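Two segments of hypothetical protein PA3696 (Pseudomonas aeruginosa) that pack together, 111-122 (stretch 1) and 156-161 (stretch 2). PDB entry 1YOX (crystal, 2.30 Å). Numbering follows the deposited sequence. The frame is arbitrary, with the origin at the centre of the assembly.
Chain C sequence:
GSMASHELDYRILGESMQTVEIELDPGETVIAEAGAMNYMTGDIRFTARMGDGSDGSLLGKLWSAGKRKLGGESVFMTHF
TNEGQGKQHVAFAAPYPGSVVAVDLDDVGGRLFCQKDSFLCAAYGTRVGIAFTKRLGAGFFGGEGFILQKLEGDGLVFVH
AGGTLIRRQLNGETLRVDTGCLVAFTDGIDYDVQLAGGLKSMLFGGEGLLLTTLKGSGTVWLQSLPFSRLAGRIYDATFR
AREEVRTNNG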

# COMPACT_ATOMS: atom_id res chain seq x y z
N ARG C 111 -24.69 15.74 6.78
CA ARG C 111 -23.46 16.06 7.52
C ARG C 111 -22.56 14.85 7.76
O ARG C 111 -23.01 13.81 8.27
CB ARG C 111 -23.77 16.75 8.84
CG ARG C 111 -22.53 17.36 9.52
CD ARG C 111 -22.92 18.53 10.41
NE ARG C 111 -23.90 18.11 11.42
CZ ARG C 111 -24.95 18.83 11.80
NH1 ARG C 111 -25.19 20.02 11.25
NH2 ARG C 111 -25.76 18.35 12.73
N LEU C 112 -21.28 14.96 7.42
CA LEU C 112 -20.37 13.90 7.79
C LEU C 112 -19.14 14.49 8.44
O LEU C 112 -18.72 15.59 8.09
CB LEU C 112 -20.04 12.98 6.60
CG LEU C 112 -19.18 11.71 6.81
CD1 LEU C 112 -19.87 10.61 7.59
CD2 LEU C 112 -18.67 11.18 5.45
N PHE C 113 -18.62 13.77 9.42
CA PHE C 113 -17.37 14.09 10.07
C PHE C 113 -16.26 13.22 9.51
O PHE C 113 -16.42 12.00 9.33
CB PHE C 113 -17.49 13.91 11.58
CG PHE C 113 -18.46 14.87 12.20
CD1 PHE C 113 -19.81 14.53 12.35
CD2 PHE C 113 -18.05 16.15 12.59
CE1 PHE C 113 -20.73 15.45 12.91
CE2 PHE C 113 -18.96 17.06 13.16
CZ PHE C 113 -20.29 16.70 13.33
N CYS C 114 -15.12 13.84 9.24
CA CYS C 114 -14.12 13.19 8.44
C CYS C 114 -12.73 13.54 8.91
O CYS C 114 -12.43 14.71 9.02
CB CYS C 114 -14.27 13.68 7.00
SG CYS C 114 -13.47 12.62 5.90
N GLN C 115 -11.89 12.54 9.18
CA GLN C 115 -10.46 12.83 9.42
C GLN C 115 -9.89 13.50 8.18
O GLN C 115 -10.15 13.09 7.07
CB GLN C 115 -9.65 11.59 9.80
CG GLN C 115 -8.29 11.98 10.43
CD GLN C 115 -7.29 10.86 10.56
OE1 GLN C 115 -7.66 9.68 10.71
NE2 GLN C 115 -5.98 11.22 10.57
N LYS C 116 -9.12 14.56 8.35
CA LYS C 116 -8.71 15.36 7.20
C LYS C 116 -7.93 14.55 6.15
O LYS C 116 -8.15 14.73 4.94
CB LYS C 116 -7.97 16.63 7.63
CG LYS C 116 -7.36 17.43 6.47
CD LYS C 116 -6.49 18.58 6.97
CE LYS C 116 -5.40 18.91 5.97
NZ LYS C 116 -4.57 17.66 5.59
N ASP C 117 -7.08 13.64 6.60
CA ASP C 117 -6.26 12.81 5.71
C ASP C 117 -7.16 11.91 4.89
O ASP C 117 -6.77 11.44 3.84
CB ASP C 117 -5.31 11.89 6.52
CG ASP C 117 -4.03 12.59 6.93
OD1 ASP C 117 -3.57 13.44 6.15
OD2 ASP C 117 -3.48 12.28 8.03
N SER C 118 -8.35 11.64 5.42
CA SER C 118 -9.31 10.79 4.78
C SER C 118 -10.19 11.49 3.74
O SER C 118 -10.71 10.82 2.86
CB SER C 118 -10.16 10.10 5.83
OG SER C 118 -9.58 8.88 6.22
N PHE C 119 -10.38 12.80 3.85
CA PHE C 119 -11.10 13.51 2.80
C PHE C 119 -10.43 13.35 1.42
O PHE C 119 -9.24 13.60 1.27
CB PHE C 119 -11.28 15.00 3.15
CG PHE C 119 -11.94 15.79 2.05
CD1 PHE C 119 -13.32 15.73 1.87
CD2 PHE C 119 -11.19 16.54 1.15
CE1 PHE C 119 -13.96 16.45 0.83
CE2 PHE C 119 -11.81 17.27 0.10
CZ PHE C 119 -13.19 17.22 -0.05
N LEU C 120 -11.18 12.90 0.42
CA LEU C 120 -10.66 12.77 -0.95
C LEU C 120 -11.20 13.85 -1.91
O LEU C 120 -10.43 14.65 -2.46
CB LEU C 120 -10.90 11.36 -1.52
CG LEU C 120 -10.30 11.10 -2.90
CD1 LEU C 120 -8.84 11.58 -2.94
CD2 LEU C 120 -10.41 9.64 -3.26
N CYS C 121 -12.51 13.86 -2.14
CA CYS C 121 -13.13 14.98 -2.88
C CYS C 121 -14.62 15.06 -2.64
O CYS C 121 -15.23 14.14 -2.05
CB CYS C 121 -12.86 14.89 -4.39
SG CYS C 121 -13.41 13.36 -5.06
N ALA C 122 -15.21 16.16 -3.10
CA ALA C 122 -16.63 16.38 -2.94
C ALA C 122 -17.20 17.24 -4.07
O ALA C 122 -16.48 18.04 -4.70
CB ALA C 122 -16.90 17.02 -1.64
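Stretch 2 (156-161) LVFVHA

Stretch 2 is a single extended strand, 156-161, laid antiparallel beside strand 119-122, with 164° between their N-to-C directions and axes that close to 4.6 Å. The earlier strand, 111-115, runs at 39° to it and stays further off, 8.6 Å at closest axis approach; between strands 111-115 and 119-122, residues 116-118 take helical phi/psi and turn the chain back, with Ser118 N hydrogen-bonded to Gln115 O at 2.8 Å.

Phe158 is the residue most covered, and its backbone does much of the pairing. Phe158 N gives a hydrogen bond to Cys121 O at 2.7 Å, while Phe158 O accepts two, from Leu120 N at 3.0 Å and from Cys121 N at 3.3 Å. That shared acceptor marks a beta bulge: Phe119 pairs with Val159, Cys121 with Phe158, and the register shifts by one between them. Leu120, at the bulge, departs from the usual extended conformation, with psi at -63°. The Phe158 side chain, chi1 m, lies on the same face as that of Cys121, whose SG reaches Phe158 CD1 at 3.6 Å and sits oblique to the ring.

Near the end of the stretch, the hydrogen bonds of His160 to stretch 1 use its backbone N and O. His160 N donates to Ser118 O at 2.7 Å, and Ser118 OG donates to His160 O at 2.8 Å, so a side-chain hydroxyl supplies a bond where the turn enters the strand.

Val159 points to the opposite face, where strand 111-115 contributes: Val159 CG1 meets Cys114 SG at 3.4 Å and Leu112 CD2 at 4.2 Å. Val157 shares this face, its CG1 lying 4.1 Å from Leu112 CD2 and its CG2 3.8 Å from Ala122 CB. The rule to read here is alternation with one interruption: Val157, Phe158 and Val159 alternate between the faces, and past the bulge Cys121 shares a face with Phe158 and Ala122 with Val157.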

# COMPACT_ATOMS: atom_id res chain seq x y z
N LEU C 156 -22.56 14.56 -3.13
CA LEU C 156 -21.61 13.46 -2.98
C LEU C 156 -20.26 13.87 -2.44
O LEU C 156 -19.66 14.88 -2.82
CB LEU C 156 -21.45 12.70 -4.28
CG LEU C 156 -22.66 11.83 -4.59
CD1 LEU C 156 -22.61 11.43 -6.06
CD2 LEU C 156 -22.72 10.61 -3.67
N VAL C 157 -19.79 13.01 -1.55
CA VAL C 157 -18.55 13.18 -0.81
C VAL C 157 -17.81 11.85 -1.03
O VAL C 157 -18.45 10.82 -1.17
CB VAL C 157 -18.92 13.48 0.66
CG1 VAL C 157 -18.29 12.55 1.64
CG2 VAL C 157 -18.76 14.99 0.99
N PHE C 158 -16.49 11.89 -1.13
CA PHE C 158 -15.70 10.67 -1.28
C PHE C 158 -14.61 10.73 -0.22
O PHE C 158 -13.89 11.75 -0.08
CB PHE C 158 -15.09 10.57 -2.69
CG PHE C 158 -16.11 10.66 -3.79
CD1 PHE C 158 -16.61 11.90 -4.20
CD2 PHE C 158 -16.61 9.50 -4.39
CE1 PHE C 158 -17.58 11.99 -5.19
CE2 PHE C 158 -17.59 9.57 -5.41
CZ PHE C 158 -18.06 10.82 -5.81
N VAL C 159 -14.52 9.66 0.55
CA VAL C 159 -13.57 9.60 1.63
C VAL C 159 -12.71 8.36 1.39
O VAL C 159 -13.15 7.43 0.73
CB VAL C 159 -14.26 9.62 3.07
CG1 VAL C 159 -15.03 10.93 3.33
CG2 VAL C 159 -15.15 8.43 3.29
N HIS C 160 -11.50 8.36 1.94
CA HIS C 160 -10.58 7.26 1.71
C HIS C 160 -10.21 6.54 3.03
O HIS C 160 -9.91 7.19 4.02
CB HIS C 160 -9.34 7.83 1.01
CG HIS C 160 -8.19 6.87 0.93
ND1 HIS C 160 -7.93 6.13 -0.20
CD2 HIS C 160 -7.22 6.56 1.83
CE1 HIS C 160 -6.83 5.41 -0.00
NE2 HIS C 160 -6.39 5.65 1.22
N ALA C 161 -10.22 5.20 3.02
CA ALA C 161 -9.77 4.39 4.16
C ALA C 161 -8.48 3.63 3.88
O ALA C 161 -8.44 2.80 2.98
CB ALA C 161 -10.88 3.41 4.60